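Side-chain contacts in beta-N-acetylhexosaminidase (Arthrobacter aurescens, PDB 3RCN), which probably hydrolyses terminal non-reducing N-acetyl-D-hexosamine residues in N-acetyl-beta-D-hexosaminides: residues H344-F347 and V348-A352; R411-G415 and D416-V420; D492-L495 and T496-T499; G500-L503 and A504-A508. All blocks are in the same frame, centred on the assembly; numbering follows the deposited sequence.

In the fold
All four contacts are local, so none closes a long loop. They follow one another in series, and none nests or crosses. Interaction 1 is a piece of helix 342-357, on the outside of the catalytic barrel. Interaction 2 is a turn in the loop between strands 397-400 and 422-423. Its centre lies about 39 Å from that of interaction 1. Interactions 3 and 4 are successive turns of helix 491-508, with centres about 12 Å apart. Where they meet, Leu503 N probably donates to Leu498 O. Interactions 1 and 3 lie on opposite sides of the chain's centre. Helix 491-508 touches both barrel helix 154-166 and helix 95-109 of the N-terminal alpha-beta part.

Interaction 1 (H344-F347 and V348-A352); sequences HSWF and VGQLA
Trp346 O is gripped by two donors. Gln350 N donates to it at 3.0 Å, the ordinary i+4 helix bond. Water 1 donates to it as well, and the same water donates to Gln350 OE1 at 3.0 Å. The amide is thus tied back to its own helix backbone.
The first torsion of Gln350 (chi1 -66°) sets CG beside the backbone N and over one face of the indole, offset toward the rim. The chi2 bend carries the amide along the ring. CG sits 3.9 Å from the centroid of the five-membered ring of Trp346, a CH-pi contact. The amide plane runs within 8° of the indole plane. With a serine in place of Trp346, the CG of Gln350 would probably lose the surface it rests on, and its amide would be held less firmly.
Next to this pair, Phe347 CE2 meets Leu351 CD1 at 3.8 Å. Leu291 of helix 288-304 touches both residues, and also Trp346 and Gln350. His344 lies alongside Val348, and its NE2 bonds to Gly314 O. Its side chain is about 8 Å from that of Glu316, the predicted proton donor. Helix 342-357 is an outer helix of the family's TIM-barrel catalytic domain.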
loop_
_atom_site.group_PDB
_atom_site.type_symbol
_atom_site.label_atom_id
_atom_site.label_comp_id
_atom_site.label_asym_id
_atom_site.label_seq_id
_atom_site.Cartn_x
_atom_site.Cartn_y
_atom_site.Cartn_z
ATOM N N HIS A 344 -30.896 -26.112 1.194
ATOM C CA HIS A 344 -29.655 -25.503 1.639
ATOM C C HIS A 344 -28.556 -26.566 1.734
ATOM O O HIS A 344 -27.485 -26.442 1.126
ATOM C CB HIS A 344 -29.878 -24.838 2.996
ATOM C CG HIS A 344 -28.675 -24.124 3.524
ATOM N ND1 HIS A 344 -27.390 -24.537 3.256
ATOM C CD2 HIS A 344 -28.565 -23.021 4.299
ATOM C CE1 HIS A 344 -26.536 -23.721 3.847
ATOM N NE2 HIS A 344 -27.225 -22.795 4.488
ATOM N N SER A 345 -28.837 -27.616 2.497
ATOM C CA SER A 345 -27.887 -28.694 2.678
ATOM C C SER A 345 -27.577 -29.332 1.334
ATOM O O SER A 345 -26.430 -29.654 1.029
ATOM C CB SER A 345 -28.457 -29.734 3.633
ATOM O OG SER A 345 -27.489 -30.730 3.905
ATOM N N TRP A 346 -28.611 -29.495 0.522
ATOM C CA TRP A 346 -28.463 -30.141 -0.768
ATOM C C TRP A 346 -27.564 -29.341 -1.720
ATOM O O TRP A 346 -26.695 -29.908 -2.391
ATOM C CB TRP A 346 -29.838 -30.354 -1.406
ATOM C CG TRP A 346 -29.745 -30.924 -2.772
ATOM C CD1 TRP A 346 -29.509 -32.226 -3.093
ATOM C CD2 TRP A 346 -29.876 -30.220 -4.016
ATOM N NE1 TRP A 346 -29.483 -32.379 -4.461
ATOM C CE2 TRP A 346 -29.703 -31.167 -5.050
ATOM C CE3 TRP A 346 -30.123 -28.886 -4.355
ATOM C CZ2 TRP A 346 -29.770 -30.822 -6.400
ATOM C CZ3 TRP A 346 -30.196 -28.544 -5.705
ATOM C CH2 TRP A 346 -30.013 -29.509 -6.707
ATOM N N PHE A 347 -27.792 -28.029 -1.785
ATOM C CA PHE A 347 -27.088 -27.160 -2.730
ATOM C C PHE A 347 -25.596 -27.136 -2.441
ATOM O O PHE A 347 -24.779 -27.327 -3.330
ATOM C CB PHE A 347 -27.640 -25.736 -2.667
ATOM C CG PHE A 347 -27.113 -24.834 -3.743
ATOM C CD1 PHE A 347 -27.480 -25.022 -5.068
ATOM C CD2 PHE A 347 -26.247 -23.796 -3.437
ATOM C CE1 PHE A 347 -26.995 -24.186 -6.069
ATOM C CE2 PHE A 347 -25.756 -22.964 -4.429
ATOM C CZ PHE A 347 -26.137 -23.157 -5.748
ATOM N N VAL A 348 -25.254 -26.902 -1.183
ATOM C CA VAL A 348 -23.869 -26.850 -0.764
ATOM C C VAL A 348 -23.188 -28.204 -0.983
ATOM O O VAL A 348 -22.026 -28.266 -1.400
ATOM C CB VAL A 348 -23.784 -26.405 0.712
ATOM C CG1 VAL A 348 -22.385 -26.561 1.256
ATOM C CG2 VAL A 348 -24.287 -24.959 0.859
ATOM N N GLY A 349 -23.922 -29.285 -0.721
ATOM C CA GLY A 349 -23.397 -30.633 -0.884
ATOM C C GLY A 349 -23.049 -30.938 -2.324
ATOM O O GLY A 349 -22.002 -31.516 -2.592
ATOM N N GLN A 350 -23.925 -30.552 -3.252
ATOM C CA GLN A 350 -23.650 -30.711 -4.681
ATOM C C GLN A 350 -22.373 -29.973 -5.081
ATOM O O GLN A 350 -21.531 -30.501 -5.814
ATOM C CB GLN A 350 -24.816 -30.219 -5.539
ATOM C CG GLN A 350 -26.102 -31.026 -5.412
ATOM C CD GLN A 350 -25.951 -32.485 -5.815
ATOM O OE1 GLN A 350 -25.956 -33.373 -4.956
ATOM N NE2 GLN A 350 -25.825 -32.745 -7.122
ATOM N N LEU A 351 -22.220 -28.748 -4.599
ATOM C CA LEU A 351 -20.986 -28.032 -4.865
ATOM C C LEU A 351 -19.795 -28.695 -4.167
ATOM O O LEU A 351 -18.725 -28.834 -4.761
ATOM C CB LEU A 351 -21.123 -26.563 -4.491
ATOM C CG LEU A 351 -22.111 -25.797 -5.376
ATOM C CD1 LEU A 351 -22.260 -24.381 -4.870
ATOM C CD2 LEU A 351 -21.693 -25.829 -6.852
ATOM N N ALA A 352 -19.988 -29.130 -2.924
ATOM C CA ALA A 352 -18.926 -29.849 -2.212
ATOM C C ALA A 352 -18.472 -31.078 -2.990
ATOM O O ALA A 352 -17.281 -31.408 -3.010
ATOM C CB ALA A 352 -19.359 -30.233 -0.797
HETATM O O HOH W 1 -26.323 -32.728 -2.069
#

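Interaction 2 (R411-G415 and D416-V420); sequences RQADG and DDEPV. With GOL (glycerol), chain J; SO4 (sulfate ion), chain G.
Gln412 and Glu418 are joined through a water, and no direct hydrogen bond links the two halves of this turn. Water 2 accepts from Gln412 N at 2.7 Å and donates to Glu418 OE1 at 2.8 Å. The turn belongs to the long loop between strands 397-400 and 422-423 of the barrel domain.
Glu418 fills the inside of the bend. Its CG stands anti to its own carbonyl carbon (chi1 -57°), which brings the methylene alongside Ala413 O, 3.6 Å away. The chain folds again at the next bond and so lays the carboxylate beside the methyl of Ala413, with Glu418 OE2 3.7 Å from Ala413 CB. OE2 also forms a salt bridge with Arg514. The buried carboxylate thus has a water at one oxygen and a charge at the other.
The chain reverses at Gly415. Its phi of 106° would press any CB against the carbonyl of Asp414, so the backbone there calls for glycine. Gly415 N donates to sulfate O2 at 3.2 Å, and Lys532 also bonds to this ion. The guanidinium of Arg411 lies close by, with sulfate O4 in its plane at the edge. The ion probably came from the crystallisation liquor.
A glycerol, probably of the same origin, lies beside the turn. Its O3 end, near Val420 O, is doubtful, because C3 is modelled too close to Pro419 O. At the other end, Gln412 NE2, which also bonds to Phe469 O, donates to glycerol O1 at 3.1 Å.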
loop_
_atom_site.group_PDB
_atom_site.type_symbol
_atom_site.label_atom_id
_atom_site.label_comp_id
_atom_site.label_asym_id
_atom_site.label_seq_id
_atom_site.Cartn_x
_atom_site.Cartn_y
_atom_site.Cartn_z
ATOM N N ARG A 411 -15.776 -3.648 18.611
ATOM C CA ARG A 411 -15.176 -2.564 19.374
ATOM C C ARG A 411 -14.183 -3.033 20.435
ATOM O O ARG A 411 -14.407 -4.037 21.101
ATOM C CB ARG A 411 -16.277 -1.748 20.035
ATOM C CG ARG A 411 -17.031 -2.486 21.113
ATOM C CD ARG A 411 -18.490 -2.113 21.028
ATOM N NE ARG A 411 -19.331 -2.898 21.925
ATOM C CZ ARG A 411 -19.929 -2.408 23.002
ATOM N NH1 ARG A 411 -19.777 -1.130 23.323
ATOM N NH2 ARG A 411 -20.685 -3.192 23.750
ATOM N N GLN A 412 -13.085 -2.289 20.581
ATOM C CA GLN A 412 -11.967 -2.682 21.437
ATOM C C GLN A 412 -12.086 -2.150 22.853
ATOM O O GLN A 412 -11.258 -2.447 23.709
ATOM C CB GLN A 412 -10.651 -2.223 20.809
ATOM C CG GLN A 412 -10.544 -2.700 19.381
ATOM C CD GLN A 412 -9.202 -2.450 18.744
ATOM O OE1 GLN A 412 -8.155 -2.687 19.347
ATOM N NE2 GLN A 412 -9.225 -1.983 17.498
ATOM N N ALA A 413 -13.113 -1.352 23.103
ATOM C CA ALA A 413 -13.342 -0.845 24.447
ATOM C C ALA A 413 -14.796 -0.428 24.608
ATOM O O ALA A 413 -15.492 -0.196 23.624
ATOM C CB ALA A 413 -12.407 0.328 24.735
ATOM N N ASP A 414 -15.260 -0.326 25.845
ATOM C CA ASP A 414 -16.596 0.196 26.077
ATOM C C ASP A 414 -16.626 1.700 25.823
ATOM O O ASP A 414 -15.595 2.376 25.901
ATOM C CB ASP A 414 -17.049 -0.099 27.507
ATOM C CG ASP A 414 -16.256 0.675 28.540
ATOM O OD1 ASP A 414 -16.803 0.946 29.631
ATOM O OD2 ASP A 414 -15.087 1.018 28.260
ATOM N N GLY A 415 -17.810 2.224 25.522
ATOM C CA GLY A 415 -17.995 3.660 25.438
ATOM C C GLY A 415 -18.133 4.280 24.060
ATOM O O GLY A 415 -18.186 3.594 23.033
ATOM N N ASP A 416 -18.206 5.606 24.055
ATOM C CA ASP A 416 -18.526 6.355 22.848
ATOM C C ASP A 416 -17.317 6.904 22.076
ATOM O O ASP A 416 -17.487 7.528 21.028
ATOM C CB ASP A 416 -19.527 7.474 23.175
ATOM C CG ASP A 416 -20.794 6.950 23.854
ATOM O OD1 ASP A 416 -21.905 7.346 23.440
ATOM O OD2 ASP A 416 -20.678 6.147 24.806
ATOM N N ASP A 417 -16.104 6.680 22.572
ATOM C CA ASP A 417 -14.930 7.176 21.854
ATOM C C ASP A 417 -14.333 6.241 20.797
ATOM O O ASP A 417 -13.514 6.664 19.985
ATOM C CB ASP A 417 -13.866 7.666 22.823
ATOM C CG ASP A 417 -14.200 9.033 23.387
ATOM O OD1 ASP A 417 -13.868 10.047 22.726
ATOM O OD2 ASP A 417 -14.819 9.092 24.475
ATOM N N GLU A 418 -14.763 4.985 20.783
ATOM C CA GLU A 418 -14.351 4.053 19.741
ATOM C C GLU A 418 -15.159 4.325 18.461
ATOM O O GLU A 418 -16.358 4.592 18.524
ATOM C CB GLU A 418 -14.549 2.601 20.207
ATOM C CG GLU A 418 -13.822 2.224 21.502
ATOM C CD GLU A 418 -12.314 2.469 21.428
ATOM O OE1 GLU A 418 -11.681 2.023 20.441
ATOM O OE2 GLU A 418 -11.761 3.116 22.352
ATOM N N PRO A 419 -14.495 4.283 17.297
ATOM C CA PRO A 419 -15.142 4.525 15.995
ATOM C C PRO A 419 -16.162 3.447 15.554
ATOM O O PRO A 419 -15.831 2.274 15.575
ATOM C CB PRO A 419 -13.954 4.563 15.016
ATOM C CG PRO A 419 -12.859 3.813 15.706
ATOM C CD PRO A 419 -13.042 4.075 17.172
ATOM N N VAL A 420 -17.355 3.865 15.124
ATOM C CA VAL A 420 -18.435 2.962 14.704
ATOM C C VAL A 420 -18.516 1.695 15.557
ATOM O O VAL A 420 -18.269 0.592 15.054
ATOM C CB VAL A 420 -18.284 2.552 13.226
ATOM C CG1 VAL A 420 -19.602 2.005 12.680
ATOM C CG2 VAL A 420 -17.803 3.732 12.394
HETATM C C1 GOL J . -12.632 -0.746 16.015
HETATM O O1 GOL J . -12.165 -2.008 16.450
HETATM C C2 GOL J . -13.424 -0.939 14.728
HETATM O O2 GOL J . -12.529 -1.173 13.667
HETATM C C3 GOL J . -14.361 0.236 14.430
HETATM O O3 GOL J . -15.535 -0.165 13.718
HETATM S S SO4 G . -21.252 0.526 26.859
HETATM O O1 SO4 G . -21.468 1.859 26.296
HETATM O O2 SO4 G . -19.880 0.079 26.632
HETATM O O3 SO4 G . -21.504 0.575 28.296
HETATM O O4 SO4 G . -22.164 -0.426 26.229
HETATM O O HOH W 2 -12.719 -0.117 19.000
#

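Interaction 3 (D492-L495 and T496-T499); sequences DEFL and TRLT
Glu493 sends its CG anti to the backbone N (chi1 -170°) and then bends, while Arg497 runs out straight and turns at its third torsion (chi3 -72°). The two bends bring carboxylate and guanidinium together, with planes only 6° apart. Arg497 grips side-on, with one nitrogen to each oxygen. NE meets Glu493 OE2 at 2.9 Å, and NH2 meets OE1 at 3.1 Å. Both oxygens are met on the syn side, slightly out of the carboxylate plane. NH2 has a second anionic partner, Glu480 of helix 474-483. The arginine is shared by two carboxylates and would probably offset their charge only in part.
The same NH2 lies at the edge of the Phe494 ring, 3.8 Å from CD1. Ring and guanidinium stand nearly at right angles. Phe494 also stacks on Tyr432, on the inner side of the helix.
This is an i to i+4 ion pair on helix 491-508. Its Arg497 end is buried, against helices 428-432 and 474-483 and the loop at Ile11. Its Glu493 end is partly exposed.
Two threonines on the exposed side bond back to the helix backbone. Thr496 OG1 donates to Glu493 O at 2.7 Å, in the carbonyl plane and on a lone pair. Thr499 OG1 donates to Leu495 O at 3.0 Å, but from above the carbonyl plane. Thr499 N reaches that same oxygen almost straight on, at 2.8 Å. Leu495 CD2 also meets Leu498 CD2 at 4.1 Å.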
loop_
_atom_site.group_PDB
_atom_site.type_symbol
_atom_site.label_atom_id
_atom_site.label_comp_id
_atom_site.label_asym_id
_atom_site.label_seq_id
_atom_site.Cartn_x
_atom_site.Cartn_y
_atom_site.Cartn_z
ATOM N N ASP A 492 0.136 -9.274 31.798
ATOM C CA ASP A 492 0.966 -8.151 32.231
ATOM C C ASP A 492 2.366 -8.268 31.656
ATOM O O ASP A 492 2.982 -7.271 31.281
ATOM C CB ASP A 492 1.035 -8.066 33.755
ATOM C CG ASP A 492 -0.294 -7.694 34.378
ATOM O OD1 ASP A 492 -1.056 -6.922 33.754
ATOM O OD2 ASP A 492 -0.580 -8.184 35.493
ATOM N N GLU A 493 2.860 -9.496 31.588
ATOM C CA GLU A 493 4.171 -9.758 31.019
ATOM C C GLU A 493 4.155 -9.454 29.525
ATOM O O GLU A 493 5.051 -8.783 29.010
ATOM C CB GLU A 493 4.570 -11.211 31.277
ATOM C CG GLU A 493 6.013 -11.533 30.950
ATOM C CD GLU A 493 6.245 -11.788 29.468
ATOM O OE1 GLU A 493 5.463 -12.568 28.866
ATOM O OE2 GLU A 493 7.212 -11.207 28.916
ATOM N N PHE A 494 3.124 -9.954 28.844
ATOM C CA PHE A 494 2.917 -9.711 27.418
ATOM C C PHE A 494 2.949 -8.222 27.071
ATOM O O PHE A 494 3.539 -7.834 26.066
ATOM C CB PHE A 494 1.582 -10.317 26.972
ATOM C CG PHE A 494 1.241 -10.053 25.526
ATOM C CD1 PHE A 494 1.834 -10.790 24.513
ATOM C CD2 PHE A 494 0.319 -9.074 25.184
ATOM C CE1 PHE A 494 1.524 -10.546 23.181
ATOM C CE2 PHE A 494 -0.000 -8.822 23.852
ATOM C CZ PHE A 494 0.603 -9.560 22.849
ATOM N N LEU A 495 2.308 -7.398 27.900
ATOM C CA LEU A 495 2.225 -5.956 27.662
ATOM C C LEU A 495 3.587 -5.309 27.545
ATOM O O LEU A 495 3.825 -4.485 26.662
ATOM C CB LEU A 495 1.468 -5.268 28.790
ATOM C CG LEU A 495 -0.029 -5.118 28.588
ATOM C CD1 LEU A 495 -0.569 -4.142 29.617
ATOM C CD2 LEU A 495 -0.301 -4.631 27.177
ATOM N N THR A 496 4.470 -5.678 28.465
ATOM C CA THR A 496 5.815 -5.131 28.505
ATOM C C THR A 496 6.576 -5.470 27.227
ATOM O O THR A 496 7.363 -4.671 26.741
ATOM C CB THR A 496 6.590 -5.615 29.758
ATOM O OG1 THR A 496 7.025 -6.969 29.575
ATOM C CG2 THR A 496 5.700 -5.533 30.997
ATOM N N ARG A 497 6.344 -6.649 26.669
ATOM C CA ARG A 497 6.942 -6.948 25.375
ATOM C C ARG A 497 6.275 -6.147 24.243
ATOM O O ARG A 497 6.952 -5.665 23.325
ATOM C CB ARG A 497 6.919 -8.447 25.100
ATOM C CG ARG A 497 7.868 -9.203 26.001
ATOM C CD ARG A 497 7.886 -10.683 25.680
ATOM N NE ARG A 497 6.658 -11.346 26.103
ATOM C CZ ARG A 497 5.938 -12.149 25.328
ATOM N NH1 ARG A 497 6.335 -12.385 24.081
ATOM N NH2 ARG A 497 4.828 -12.715 25.797
ATOM N N LEU A 498 4.955 -5.993 24.328
ATOM C CA LEU A 498 4.190 -5.288 23.304
ATOM C C LEU A 498 4.637 -3.838 23.215
ATOM O O LEU A 498 5.086 -3.367 22.165
ATOM C CB LEU A 498 2.691 -5.356 23.615
ATOM C CG LEU A 498 1.772 -4.727 22.570
ATOM C CD1 LEU A 498 1.764 -5.561 21.304
ATOM C CD2 LEU A 498 0.370 -4.580 23.105
ATOM N N THR A 499 4.536 -3.144 24.341
ATOM C CA THR A 499 4.908 -1.739 24.414
ATOM C C THR A 499 6.421 -1.551 24.305
ATOM O O THR A 499 6.886 -0.623 23.650
ATOM C CB THR A 499 4.415 -1.125 25.720
ATOM O OG1 THR A 499 5.081 -1.762 26.812
ATOM C CG2 THR A 499 2.918 -1.345 25.866
#

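Interaction 4 (G500-L503 and A504-A508); sequences GAHL and ARLEA
His502 and Arg505 cross at about a right angle, with imidazole and guanidinium planes 64° apart. Although the planes are steeply inclined, each group meets the other within its own plane. Arg505 NH1 donates to His502 ND1 at 2.8 Å. NH1 lies in the ring plane at the imidazole edge, and ND1 lies in the guanidinium plane. The reach comes from Arg505 being extended from CG to NE, which carries its guanidinium back along the helix. His502 swings its ring out with CG anti to the backbone N (chi1 -155°).
Ala501 CB lies over one face of the guanidinium, 3.5 Å from NH2. That NH2 also donates to Gln9 O, near the start of the chain. A leucine in place of Arg505 would probably leave His502 ND1 and Gln9 O without these donors, and the imidazole would lose one of the two bonds that fix its rotation.
Leu506 crosses His502 obliquely, with CD2 3.9 Å from NE2. Leu503 CD2 meets Leu506 CD1 loosely, at 4.3 Å. Met166 of helix 154-166 touches His502, Arg505 and Leu506.
The helix has a wider, pi-type turn at 500-502 and ends at Ala508. Leu506 N bonds to His502 O at 2.9 Å, one regular turn back. Glu507 OE2 bonds to Tyr513 OH just past the helix.
His502 NE2 is hydrogen-bonded to NE2 of His167, so both ring nitrogens have partners. Because ND1 accepts from a cationic arginine, it is probably unprotonated, and the neighbouring charge would disfavour a doubly protonated imidazole.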
loop_
_atom_site.group_PDB
_atom_site.type_symbol
_atom_site.label_atom_id
_atom_site.label_comp_id
_atom_site.label_asym_id
_atom_site.label_seq_id
_atom_site.Cartn_x
_atom_site.Cartn_y
_atom_site.Cartn_z
ATOM N N GLY A 500 7.181 -2.445 24.931
ATOM C CA GLY A 500 8.633 -2.383 24.916
ATOM C C GLY A 500 9.274 -2.487 23.541
ATOM O O GLY A 500 10.185 -1.727 23.231
ATOM N N ALA A 501 8.811 -3.427 22.720
ATOM C CA ALA A 501 9.408 -3.685 21.400
ATOM C C ALA A 501 8.416 -3.696 20.221
ATOM O O ALA A 501 8.603 -2.980 19.232
ATOM C CB ALA A 501 10.270 -4.939 21.412
ATOM N N HIS A 502 7.433 -4.592 20.297
ATOM C CA HIS A 502 6.540 -4.896 19.174
ATOM C C HIS A 502 5.778 -3.738 18.525
ATOM O O HIS A 502 5.633 -3.706 17.301
ATOM C CB HIS A 502 5.554 -5.996 19.555
ATOM C CG HIS A 502 5.040 -6.770 18.380
ATOM N ND1 HIS A 502 5.845 -7.592 17.629
ATOM C CD2 HIS A 502 3.807 -6.821 17.817
ATOM C CE1 HIS A 502 5.126 -8.137 16.656
ATOM N NE2 HIS A 502 3.894 -7.681 16.748
ATOM N N LEU A 503 5.273 -2.803 19.323
ATOM C CA LEU A 503 4.620 -1.637 18.738
ATOM C C LEU A 503 5.568 -0.929 17.767
ATOM O O LEU A 503 5.132 -0.400 16.743
ATOM C CB LEU A 503 4.147 -0.654 19.810
ATOM C CG LEU A 503 2.918 -0.989 20.658
ATOM C CD1 LEU A 503 2.482 0.261 21.398
ATOM C CD2 LEU A 503 1.756 -1.548 19.814
ATOM N N ALA A 504 6.862 -0.920 18.088
ATOM C CA ALA A 504 7.859 -0.287 17.221
ATOM C C ALA A 504 8.011 -1.058 15.918
ATOM O O ALA A 504 8.277 -0.461 14.871
ATOM C CB ALA A 504 9.197 -0.178 17.922
ATOM N N ARG A 505 7.842 -2.383 15.991
ATOM C CA ARG A 505 7.881 -3.233 14.796
ATOM C C ARG A 505 6.672 -2.980 13.893
ATOM O O ARG A 505 6.812 -2.896 12.666
ATOM C CB ARG A 505 7.927 -4.706 15.176
ATOM C CG ARG A 505 9.199 -5.155 15.854
ATOM C CD ARG A 505 9.102 -6.631 16.250
ATOM N NE ARG A 505 10.042 -6.967 17.310
ATOM C CZ ARG A 505 9.695 -7.503 18.472
ATOM N NH1 ARG A 505 8.423 -7.795 18.718
ATOM N NH2 ARG A 505 10.621 -7.759 19.384
ATOM N N LEU A 506 5.488 -2.861 14.497
ATOM C CA LEU A 506 4.291 -2.512 13.739
ATOM C C LEU A 506 4.431 -1.138 13.066
ATOM O O LEU A 506 4.014 -0.942 11.918
ATOM C CB LEU A 506 3.055 -2.530 14.633
ATOM C CG LEU A 506 2.673 -3.860 15.286
ATOM C CD1 LEU A 506 1.408 -3.695 16.091
ATOM C CD2 LEU A 506 2.505 -4.976 14.266
ATOM N N GLU A 507 5.013 -0.182 13.783
ATOM C CA GLU A 507 5.245 1.131 13.203
ATOM C C GLU A 507 6.171 1.007 12.007
ATOM O O GLU A 507 5.956 1.643 10.986
ATOM C CB GLU A 507 5.822 2.106 14.226
ATOM C CG GLU A 507 4.808 2.604 15.251
ATOM C CD GLU A 507 5.448 3.439 16.357
ATOM O OE1 GLU A 507 6.399 4.218 16.071
ATOM O OE2 GLU A 507 5.003 3.310 17.521
ATOM N N ALA A 508 7.192 0.173 12.132
ATOM C CA ALA A 508 8.169 0.024 11.068
ATOM C C ALA A 508 7.558 -0.607 9.805
ATOM O O ALA A 508 8.034 -0.372 8.694
ATOM C CB ALA A 508 9.378 -0.783 11.565
#